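Local coordinates for Bak protein (Grouper iridovirus, PDB 5VMN), which is a viral Bcl-2 family protein that inhibits apoptosis of the host cell by exclusively sequestering the pro-apoptotic protein Bim, at residues A[7-12]-A[22-27]; A[14-19]-A[93-98]; A[66-71]-A[117-122]. One frame throughout, in Å; residues are numbered along the deposited sequence.

Contact 1 of 3, residues A[7-12]-A[22-27]; sequences TNINFS and PLTREI. With NO3 (nitrate ion), chain F; NO3 (nitrate ion), chain G; NO3 (nitrate ion), chain B; EDO (1,2-ethanediol), chain N.
Where Ile9 and Asn10 pass beside Thr24 and the leading loop turns into helix 11-16, Ser12 N makes the shortest polar bond, 2.7 Å to O2 of a nitrate ion (chain F), probably from the crystallisation liquor. Phe11 N donates to O3 of the same nitrate at 3.1 Å. Two amides at a helix start thus grip one anion, where the helix dipole would probably favour negative charge. Asn10 serves the same helix end as N-cap: CG stands anti to the backbone N (chi1 -173°), the amide is turned from helix 22-37, and OD1 accepts from Ala13 N.

Ile9 carries the contact between the segments. Its CD1 methyl comes to 4.0 Å from Leu23 CG, the two side chains crossing at about a right angle, and the same methyl reaches Ile27 CG1 at 4.4 Å. On the other branch, Ile9 CG2 approaches Thr24 OG1 to 3.9 Å as the two side chains slide past each other in opposite directions. Behind it, Ile9 CB lies over one face of the Phe11 ring, near the rim. Ile9 N donates to O2 of a second nitrate (chain G) at 2.9 Å, an ion also bound by Trp117 NE1.

Thr24 OG1 is the odd polar atom: the packing buries it, yet it has no hydrogen-bonding partner in the model, Asn10 N lying 3.9 Å away. The segments are therefore joined by van der Waals packing, mainly of the two Ile9 branches, with shape rather than direction fixing their fit, while Asn10 OD1 is used in the cap and the amides of Ile9, Phe11 and Ser12 on nitrates. The buried hydroxyl probably carries a desolvation cost.

Contact 2 of 3, residues A[14-19]-A[93-98]; sequences LLRGER and QITEQL
Leu15 packs the short helix 11-16 onto helix 88-103 in an apolar helix-to-helix contact, buried in the body of the all-helical Bcl-2 fold and bordered by one arginine. A single methyl does most of the work. Leu15 CD1, carried outward by an extended second torsion (chi2 -179°), touches three side chains spread over one turn of the partner helix. It meets Leu98 CD1 tip to tip at 4.0 Å. Toward the start of the turn it comes to 4.1 Å from Ile94 CG2, the side chains running past each other at a slant. Between these two, Leu15 CD1 also reaches Thr95 CG2 at 4.2 Å.

Thr95 presents its methyl to the contact because its hydroxyl is turned inward to its own helix: OG1 sits between the backbone N and the carbonyl carbon (chi1 65°) and bonds to Thr92 O. The same methyl lies 4.5 Å from Arg16 NH2, approaching the guanidinium at an oblique angle. Arg16 spends its charge on Glu88, whose OE2 makes a salt bridge with NH1. A water lies in the plane of the guanidinium at its edge; it is modelled unusually close to Arg16 NH2, so that bond is somewhat doubtful, and its bond to Thr95 OG1 is weak. Phe82 of helix 68-84 lies against Leu15, Arg16 and Thr95, whereas Ile53 touches both Ile94 and Leu98.

Dispersion between methyl groups and removal of apolar surface from water thus hold the helices together, without a direct polar bond between the two segments. The arginine charge stays at the border, where Glu88 would balance it and where burying it should cost less than in the middle.

Contact 3 of 3, residues A[66-71]-A[117-122]; sequences LNWGRI and WVTCAS. With EDO (1,2-ethanediol), chain K; NO3 (nitrate ion), chain D; NO3 (nitrate ion), chain G.
Asn67, one residue ahead of Trp68 and its packing on Cys120, is the N-cap of helix 68-84: its OD1 accepts from Arg70 N at 2.9 Å, while ND2 holds a nitrate ion (chain D). Trp68 follows and dominates the contact. Its N donates to a 1,2-ethanediol (chain K), like the nitrate probably from the crystallisation liquor. Cys120 CB lies over one face of its six-membered ring, 3.5 Å from the centroid and 16° off the normal, a CH-pi contact. With SG anti to the backbone N (chi1 -174°), the sulfur lies obliquely beside the same ring, 3.4 Å from Trp68 CE3, a sulfur-aromatic contact. Next to CE3 on the rim, Trp68 CZ3 stands over a face of Trp117, 3.9 Å from CE3 of that ring, the planes inclined at 53°. Gly69 N donates to the same diol. Arg70 points elsewhere, in a salt bridge with Asp63. Ile71 closes the row, its CG2 coming to 3.6 Å from Trp117 CH2.

Residues 67-70 spell the NWGR signature of BH1, and Trp117 is the second tryptophan of the BH2 signature, which continues beyond it, so the contact joins these homology regions. Trp68 meets Trp110 of helix 105-113 edge-to-face, and its NE1 bonds to Asn114 O just past that helix. Ile27 of helix 22-37 touches Trp117 and Cys120, and Phe102 of helix 88-103 meets Trp117 edge-to-face, setting helix 116-122 among four others.

In the fold
From the N terminus, contact 1 closes first: 7-12 folds back on 22-27 across only nine intervening residues, laying the entry to helix 11-16 against helix 22-37. Contact 2 starts inside that loop, on the far part of helix 11-16, and spans 73 residues to helix 88-103, so the two cross. Contact 3, joining the start of helix 68-84 to helix 116-122, follows contact 1 in series but crosses contact 2. Contacts 2 and 3 lie on opposite sides of the chain's centre, their own centres about 17 Å apart. Contact 1 touches both: Phe11 meets Leu98, while Ile9, in the loop ahead of helix 11-16, packs on Trp117, linking the N-terminal region to helix 116-122.

Contact 1 of 3, residues A[7-12]-A[22-27]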
loop_
_atom_site.group_PDB
_atom_site.type_symbol
_atom_site.label_atom_id
_atom_site.label_comp_id
_atom_site.label_asym_id
_atom_site.label_seq_id
_atom_site.Cartn_x
_atom_site.Cartn_y
_atom_site.Cartn_z
ATOM N N THR A 7 0.395 -12.814 5.552
ATOM C CA THR A 7 0.688 -11.437 5.168
ATOM C C THR A 7 1.683 -10.814 6.135
ATOM O O THR A 7 1.647 -11.073 7.343
ATOM C CB THR A 7 -0.585 -10.585 5.131
ATOM O OG1 THR A 7 -1.480 -10.988 6.178
ATOM C CG2 THR A 7 -1.278 -10.702 3.768
ATOM N N ASN A 8 2.589 -10.000 5.592
ATOM C CA ASN A 8 3.466 -9.217 6.446
ATOM C C ASN A 8 2.740 -7.996 6.977
ATOM O O ASN A 8 2.849 -7.671 8.163
ATOM C CB ASN A 8 4.722 -8.799 5.689
ATOM C CG ASN A 8 5.729 -9.924 5.564
ATOM O OD1 ASN A 8 5.724 -10.883 6.349
ATOM N ND2 ASN A 8 6.613 -9.809 4.578
ATOM N N ILE A 9 1.988 -7.314 6.123
ATOM C CA ILE A 9 1.153 -6.204 6.551
ATOM C C ILE A 9 -0.295 -6.623 6.389
ATOM O O ILE A 9 -0.688 -7.173 5.355
ATOM C CB ILE A 9 1.431 -4.914 5.752
ATOM C CG1 ILE A 9 2.869 -4.464 5.936
ATOM C CG2 ILE A 9 0.491 -3.791 6.187
ATOM C CD1 ILE A 9 3.237 -4.124 7.371
ATOM N N ASN A 10 -1.094 -6.310 7.392
ATOM C CA ASN A 10 -2.534 -6.535 7.330
ATOM C C ASN A 10 -3.151 -5.358 6.597
ATOM O O ASN A 10 -3.467 -4.342 7.219
ATOM C CB ASN A 10 -3.101 -6.639 8.738
ATOM C CG ASN A 10 -4.559 -7.038 8.755
ATOM O OD1 ASN A 10 -5.255 -6.934 7.759
ATOM N ND2 ASN A 10 -5.028 -7.503 9.914
ATOM N N PHE A 11 -3.336 -5.493 5.274
ATOM C CA PHE A 11 -3.774 -4.345 4.469
ATOM C C PHE A 11 -5.219 -3.967 4.763
ATOM O O PHE A 11 -5.573 -2.789 4.702
ATOM C CB PHE A 11 -3.583 -4.616 2.966
ATOM C CG PHE A 11 -2.120 -4.770 2.563
ATOM C CD1 PHE A 11 -1.267 -3.681 2.559
ATOM C CD2 PHE A 11 -1.601 -6.007 2.233
ATOM C CE1 PHE A 11 0.075 -3.827 2.219
ATOM C CE2 PHE A 11 -0.269 -6.151 1.893
ATOM C CZ PHE A 11 0.569 -5.054 1.885
ATOM N N SER A 12 -6.062 -4.928 5.113
ATOM C CA SER A 12 -7.416 -4.583 5.524
ATOM C C SER A 12 -7.414 -3.726 6.787
ATOM O O SER A 12 -8.124 -2.716 6.861
ATOM C CB SER A 12 -8.232 -5.856 5.737
ATOM O OG SER A 12 -9.551 -5.531 6.095
ATOM N N PRO A 22 1.372 -2.722 15.929
ATOM C CA PRO A 22 2.250 -1.549 15.939
ATOM C C PRO A 22 2.898 -1.266 14.598
ATOM O O PRO A 22 2.994 -0.096 14.184
ATOM C CB PRO A 22 3.279 -1.907 17.038
ATOM C CG PRO A 22 2.589 -2.849 17.888
ATOM C CD PRO A 22 1.611 -3.605 17.088
ATOM N N LEU A 23 3.316 -2.307 13.879
ATOM C CA LEU A 23 3.970 -2.077 12.602
ATOM C C LEU A 23 2.989 -1.496 11.607
ATOM O O LEU A 23 3.306 -0.532 10.905
ATOM C CB LEU A 23 4.549 -3.374 12.064
ATOM C CG LEU A 23 5.238 -3.307 10.704
ATOM C CD1 LEU A 23 6.321 -2.267 10.669
ATOM C CD2 LEU A 23 5.867 -4.666 10.412
ATOM N N THR A 24 1.792 -2.064 11.542
ATOM C CA THR A 24 0.805 -1.543 10.592
ATOM C C THR A 24 0.427 -0.109 10.949
ATOM O O THR A 24 0.284 0.744 10.063
ATOM C CB THR A 24 -0.407 -2.467 10.575
ATOM O OG1 THR A 24 0.030 -3.745 10.096
ATOM C CG2 THR A 24 -1.471 -1.957 9.641
ATOM N N ARG A 25 0.304 0.188 12.251
ATOM C CA ARG A 25 -0.019 1.543 12.687
ATOM C C ARG A 25 1.057 2.529 12.267
ATOM O O ARG A 25 0.755 3.658 11.862
ATOM C CB ARG A 25 -0.217 1.575 14.213
ATOM C CG ARG A 25 -0.635 2.945 14.748
ATOM C CD ARG A 25 -0.959 2.936 16.231
ATOM N NE ARG A 25 -1.929 1.909 16.613
ATOM C CZ ARG A 25 -3.237 1.975 16.383
ATOM N NH1 ARG A 25 -3.772 3.013 15.747
ATOM N NH2 ARG A 25 -4.021 0.979 16.782
ATOM N N GLU A 26 2.334 2.148 12.388
ATOM C CA GLU A 26 3.393 3.069 11.974
ATOM C C GLU A 26 3.416 3.243 10.456
ATOM O O GLU A 26 3.644 4.351 9.953
ATOM C CB GLU A 26 4.761 2.590 12.486
ATOM C CG GLU A 26 5.870 3.618 12.301
ATOM C CD GLU A 26 5.601 4.921 13.042
ATOM O OE1 GLU A 26 6.175 5.961 12.667
ATOM O OE2 GLU A 26 4.813 4.899 14.005
ATOM N N ILE A 27 3.172 2.179 9.704
ATOM C CA ILE A 27 3.087 2.339 8.255
ATOM C C ILE A 27 1.937 3.271 7.903
ATOM O O ILE A 27 2.043 4.092 6.987
ATOM C CB ILE A 27 2.943 0.980 7.562
ATOM C CG1 ILE A 27 4.181 0.118 7.814
ATOM C CG2 ILE A 27 2.688 1.153 6.051
ATOM C CD1 ILE A 27 5.507 0.697 7.344
HETATM N N NO3 F . -4.800 -8.335 4.561
HETATM O O1 NO3 F . -5.073 -9.247 5.394
HETATM O O2 NO3 F . -5.675 -7.482 4.250
HETATM O O3 NO3 F . -3.650 -8.283 4.036
HETATM N N NO3 G . 3.365 -7.632 2.280
HETATM O O1 NO3 G . 2.563 -8.461 1.759
HETATM O O2 NO3 G . 3.108 -7.170 3.426
HETATM O O3 NO3 G . 4.413 -7.265 1.666
HETATM N N NO3 B . 4.551 -5.539 14.840
HETATM O O1 NO3 B . 3.341 -5.204 14.675
HETATM O O2 NO3 B . 5.416 -4.624 15.074
HETATM O O3 NO3 B . 4.913 -6.751 14.740
HETATM C C1 EDO N . -2.067 5.722 12.870
HETATM O O1 EDO N . -0.716 5.912 13.286
HETATM C C2 EDO N . -2.476 7.044 12.269
HETATM O O2 EDO N . -1.508 7.301 11.255
#

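Contact 2 of 3, residues A[14-19]-A[93-98]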
loop_
_atom_site.group_PDB
_atom_site.type_symbol
_atom_site.label_atom_id
_atom_site.label_comp_id
_atom_site.label_asym_id
_atom_site.label_seq_id
_atom_site.Cartn_x
_atom_site.Cartn_y
_atom_site.Cartn_z
ATOM N N LEU A 14 -4.926 -1.885 7.802
ATOM C CA LEU A 14 -4.302 -0.627 7.423
ATOM C C LEU A 14 -5.325 0.333 6.851
ATOM O O LEU A 14 -5.369 1.507 7.227
ATOM C CB LEU A 14 -3.201 -0.882 6.404
ATOM C CG LEU A 14 -2.433 0.349 5.869
ATOM C CD1 LEU A 14 -1.505 0.907 6.869
ATOM C CD2 LEU A 14 -1.645 -0.027 4.632
ATOM N N LEU A 15 -6.107 -0.128 5.887
ATOM C CA LEU A 15 -7.013 0.786 5.197
ATOM C C LEU A 15 -8.254 1.120 6.015
ATOM O O LEU A 15 -8.905 2.143 5.756
ATOM C CB LEU A 15 -7.404 0.184 3.842
ATOM C CG LEU A 15 -6.181 -0.052 2.939
ATOM C CD1 LEU A 15 -6.592 -0.620 1.608
ATOM C CD2 LEU A 15 -5.353 1.205 2.708
ATOM N N ARG A 16 -8.600 0.303 6.990
ATOM C CA ARG A 16 -9.723 0.614 7.861
ATOM C C ARG A 16 -9.297 1.544 8.986
ATOM O O ARG A 16 -10.140 2.245 9.546
ATOM C CB ARG A 16 -10.342 -0.669 8.408
ATOM C CG ARG A 16 -11.150 -1.422 7.345
ATOM C CD ARG A 16 -11.708 -2.786 7.794
ATOM N NE ARG A 16 -12.703 -3.269 6.828
ATOM C CZ ARG A 16 -12.421 -3.849 5.660
ATOM N NH1 ARG A 16 -13.408 -4.234 4.853
ATOM N NH2 ARG A 16 -11.161 -4.033 5.281
ATOM N N GLY A 17 -8.004 1.579 9.306
ATOM C CA GLY A 17 -7.465 2.587 10.203
ATOM C C GLY A 17 -7.994 2.495 11.615
ATOM O O GLY A 17 -8.013 3.499 12.335
ATOM N N GLU A 18 -8.437 1.319 12.030
ATOM C CA GLU A 18 -8.966 1.183 13.377
ATOM C C GLU A 18 -7.992 0.351 14.196
ATOM O O GLU A 18 -6.900 0.836 14.519
ATOM C CB GLU A 18 -10.379 0.600 13.335
ATOM C CG GLU A 18 -11.368 1.616 12.772
ATOM C CD GLU A 18 -12.731 1.035 12.449
ATOM O OE1 GLU A 18 -13.018 -0.107 12.863
ATOM O OE2 GLU A 18 -13.518 1.731 11.769
ATOM N N ARG A 19 -8.344 -0.886 14.535
ATOM C CA ARG A 19 -7.389 -1.752 15.212
ATOM C C ARG A 19 -6.274 -2.132 14.245
ATOM O O ARG A 19 -6.539 -2.519 13.105
ATOM C CB ARG A 19 -8.085 -2.997 15.746
ATOM C CG ARG A 19 -9.292 -2.700 16.646
ATOM C CD ARG A 19 -8.916 -1.898 17.894
ATOM N NE ARG A 19 -10.032 -1.768 18.842
ATOM C CZ ARG A 19 -10.230 -2.547 19.908
ATOM N NH1 ARG A 19 -9.390 -3.537 20.194
ATOM N NH2 ARG A 19 -11.277 -2.334 20.701
ATOM N N GLN A 93 -12.086 -5.886 -2.863
ATOM C CA GLN A 93 -11.302 -5.945 -4.088
ATOM C C GLN A 93 -10.074 -5.050 -4.004
ATOM O O GLN A 93 -9.001 -5.422 -4.489
ATOM C CB GLN A 93 -12.183 -5.578 -5.289
ATOM C CG GLN A 93 -13.252 -6.630 -5.558
ATOM C CD GLN A 93 -14.442 -6.105 -6.370
ATOM O OE1 GLN A 93 -14.356 -5.073 -7.036
ATOM N NE2 GLN A 93 -15.561 -6.817 -6.298
ATOM N N ILE A 94 -10.197 -3.862 -3.397
ATOM C CA ILE A 94 -9.032 -2.995 -3.237
ATOM C C ILE A 94 -7.957 -3.705 -2.426
ATOM O O ILE A 94 -6.773 -3.715 -2.791
ATOM C CB ILE A 94 -9.439 -1.661 -2.584
ATOM C CG1 ILE A 94 -10.219 -0.802 -3.567
ATOM C CG2 ILE A 94 -8.226 -0.877 -2.132
ATOM C CD1 ILE A 94 -11.044 0.268 -2.908
ATOM N N THR A 95 -8.355 -4.300 -1.301
ATOM C CA THR A 95 -7.383 -4.992 -0.457
ATOM C C THR A 95 -6.771 -6.180 -1.186
ATOM O O THR A 95 -5.560 -6.410 -1.109
ATOM C CB THR A 95 -8.039 -5.453 0.844
ATOM O OG1 THR A 95 -9.039 -6.428 0.556
ATOM C CG2 THR A 95 -8.679 -4.301 1.540
ATOM N N GLU A 96 -7.592 -6.937 -1.920
ATOM C CA GLU A 96 -7.065 -8.068 -2.675
ATOM C C GLU A 96 -6.138 -7.606 -3.781
ATOM O O GLU A 96 -5.128 -8.265 -4.054
ATOM C CB GLU A 96 -8.208 -8.901 -3.271
ATOM C CG GLU A 96 -9.144 -9.486 -2.243
ATOM C CD GLU A 96 -10.343 -10.200 -2.865
ATOM O OE1 GLU A 96 -10.751 -11.216 -2.281
ATOM O OE2 GLU A 96 -10.870 -9.756 -3.919
ATOM N N GLN A 97 -6.469 -6.481 -4.436
ATOM C CA GLN A 97 -5.597 -5.933 -5.467
ATOM C C GLN A 97 -4.240 -5.558 -4.868
ATOM O O GLN A 97 -3.184 -5.836 -5.456
ATOM C CB GLN A 97 -6.266 -4.707 -6.122
ATOM C CG GLN A 97 -7.499 -5.010 -7.013
ATOM C CD GLN A 97 -8.308 -3.747 -7.467
ATOM O OE1 GLN A 97 -7.887 -2.614 -7.278
ATOM N NE2 GLN A 97 -9.486 -3.974 -8.022
ATOM N N LEU A 98 -4.254 -4.939 -3.686
ATOM C CA LEU A 98 -3.013 -4.582 -2.997
ATOM C C LEU A 98 -2.191 -5.812 -2.671
ATOM O O LEU A 98 -0.984 -5.862 -2.936
ATOM C CB LEU A 98 -3.323 -3.841 -1.703
ATOM C CG LEU A 98 -3.132 -2.357 -1.642
ATOM C CD1 LEU A 98 -3.332 -1.926 -0.216
ATOM C CD2 LEU A 98 -1.785 -1.948 -2.130
HETATM O O HOH W 1 -10.852 -5.588 3.312
#

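Contact 3 of 3, residues A[66-71]-A[117-122]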
loop_
_atom_site.group_PDB
_atom_site.type_symbol
_atom_site.label_atom_id
_atom_site.label_comp_id
_atom_site.label_asym_id
_atom_site.label_seq_id
_atom_site.Cartn_x
_atom_site.Cartn_y
_atom_site.Cartn_z
ATOM N N LEU A 66 12.288 0.933 -7.557
ATOM C CA LEU A 66 11.326 0.943 -6.471
ATOM C C LEU A 66 12.006 1.575 -5.271
ATOM O O LEU A 66 13.223 1.459 -5.105
ATOM C CB LEU A 66 10.833 -0.469 -6.136
ATOM C CG LEU A 66 9.727 -0.608 -5.085
ATOM C CD1 LEU A 66 8.551 0.279 -5.407
ATOM C CD2 LEU A 66 9.315 -2.082 -4.995
ATOM N N ASN A 67 11.220 2.248 -4.442
ATOM C CA ASN A 67 11.735 2.763 -3.177
ATOM C C ASN A 67 10.558 2.908 -2.234
ATOM O O ASN A 67 9.402 2.749 -2.628
ATOM C CB ASN A 67 12.505 4.077 -3.372
ATOM C CG ASN A 67 11.643 5.193 -3.980
ATOM O OD1 ASN A 67 10.603 5.538 -3.437
ATOM N ND2 ASN A 67 12.110 5.785 -5.071
ATOM N N TRP A 68 10.855 3.153 -0.957
ATOM C CA TRP A 68 9.774 3.128 0.022
ATOM C C TRP A 68 8.799 4.278 -0.185
ATOM O O TRP A 68 7.612 4.144 0.114
ATOM C CB TRP A 68 10.330 3.162 1.455
ATOM C CG TRP A 68 10.951 1.846 1.871
ATOM C CD1 TRP A 68 12.270 1.583 2.161
ATOM C CD2 TRP A 68 10.259 0.606 2.025
ATOM N NE1 TRP A 68 12.417 0.251 2.488
ATOM C CE2 TRP A 68 11.199 -0.360 2.434
ATOM C CE3 TRP A 68 8.930 0.229 1.891
ATOM C CZ2 TRP A 68 10.851 -1.681 2.662
ATOM C CZ3 TRP A 68 8.587 -1.081 2.142
ATOM C CH2 TRP A 68 9.549 -2.019 2.526
ATOM N N GLY A 69 9.269 5.416 -0.689
ATOM C CA GLY A 69 8.352 6.503 -0.974
ATOM C C GLY A 69 7.312 6.122 -2.017
ATOM O O GLY A 69 6.121 6.425 -1.875
ATOM N N ARG A 70 7.739 5.442 -3.070
ATOM C CA ARG A 70 6.782 4.972 -4.068
ATOM C C ARG A 70 5.790 3.988 -3.464
ATOM O O ARG A 70 4.598 4.012 -3.802
ATOM C CB ARG A 70 7.523 4.328 -5.230
ATOM C CG ARG A 70 8.329 5.296 -6.036
ATOM C CD ARG A 70 8.835 4.636 -7.276
ATOM N NE ARG A 70 9.780 5.461 -8.004
ATOM C CZ ARG A 70 10.284 5.131 -9.188
ATOM N NH1 ARG A 70 9.905 4.010 -9.780
ATOM N NH2 ARG A 70 11.180 5.908 -9.769
ATOM N N ILE A 71 6.252 3.118 -2.561
ATOM C CA ILE A 71 5.336 2.194 -1.911
ATOM C C ILE A 71 4.308 2.968 -1.087
ATOM O O ILE A 71 3.113 2.646 -1.097
ATOM C CB ILE A 71 6.128 1.181 -1.059
ATOM C CG1 ILE A 71 6.785 0.181 -2.008
ATOM C CG2 ILE A 71 5.232 0.504 -0.048
ATOM C CD1 ILE A 71 7.738 -0.806 -1.348
ATOM N N TRP A 117 9.416 -4.145 5.980
ATOM C CA TRP A 117 8.519 -3.070 6.396
ATOM C C TRP A 117 9.009 -2.377 7.660
ATOM O O TRP A 117 8.700 -1.197 7.869
ATOM C CB TRP A 117 7.118 -3.618 6.627
ATOM C CG TRP A 117 6.424 -4.018 5.363
ATOM C CD1 TRP A 117 6.309 -5.278 4.837
ATOM C CD2 TRP A 117 5.758 -3.144 4.451
ATOM N NE1 TRP A 117 5.615 -5.234 3.662
ATOM C CE2 TRP A 117 5.251 -3.938 3.410
ATOM C CE3 TRP A 117 5.517 -1.773 4.432
ATOM C CZ2 TRP A 117 4.525 -3.403 2.351
ATOM C CZ3 TRP A 117 4.794 -1.241 3.352
ATOM C CH2 TRP A 117 4.311 -2.065 2.339
ATOM N N VAL A 118 9.752 -3.078 8.528
ATOM C CA VAL A 118 10.263 -2.418 9.725
ATOM C C VAL A 118 11.187 -1.284 9.323
ATOM O O VAL A 118 11.240 -0.250 9.996
ATOM C CB VAL A 118 10.980 -3.396 10.679
ATOM C CG1 VAL A 118 11.731 -2.647 11.820
ATOM C CG2 VAL A 118 9.987 -4.350 11.278
ATOM N N THR A 119 11.922 -1.449 8.227
ATOM C CA THR A 119 12.811 -0.377 7.805
ATOM C C THR A 119 11.995 0.771 7.232
ATOM O O THR A 119 12.307 1.939 7.481
ATOM C CB THR A 119 13.843 -0.904 6.805
ATOM O OG1 THR A 119 14.765 -1.736 7.499
ATOM C CG2 THR A 119 14.627 0.223 6.143
ATOM N N CYS A 120 10.927 0.454 6.492
ATOM C CA CYS A 120 9.984 1.477 6.051
ATOM C C CYS A 120 9.419 2.243 7.235
ATOM O O CYS A 120 9.369 3.479 7.234
ATOM C CB CYS A 120 8.854 0.839 5.267
ATOM S SG CYS A 120 7.733 2.104 4.522
ATOM N N ALA A 121 8.967 1.519 8.249
ATOM C CA ALA A 121 8.403 2.164 9.425
ATOM C C ALA A 121 9.411 3.069 10.103
ATOM O O ALA A 121 9.025 4.012 10.796
ATOM C CB ALA A 121 7.919 1.117 10.423
ATOM N N SER A 122 10.701 2.792 9.940
ATOM C CA SER A 122 11.720 3.493 10.681
ATOM C C SER A 122 12.304 4.694 9.941
ATOM O O SER A 122 13.127 5.413 10.516
ATOM C CB SER A 122 12.867 2.526 11.035
ATOM O OG SER A 122 12.395 1.449 11.852
HETATM C C1 EDO K . 13.608 5.613 0.051
HETATM O O1 EDO K . 12.294 6.009 -0.441
HETATM C C2 EDO K . 13.747 4.139 0.459
HETATM O O2 EDO K . 13.865 3.161 -0.616
HETATM N N NO3 D . 14.865 4.851 -7.156
HETATM O O1 NO3 D . 15.742 4.468 -7.988
HETATM O O2 NO3 D . 14.179 5.887 -7.380
HETATM O O3 NO3 D . 14.687 4.195 -6.090
HETATM N N NO3 G . 3.365 -7.632 2.280
HETATM O O1 NO3 G . 2.563 -8.461 1.759
HETATM O O2 NO3 G . 3.108 -7.170 3.426
HETATM O O3 NO3 G . 4.413 -7.265 1.666
#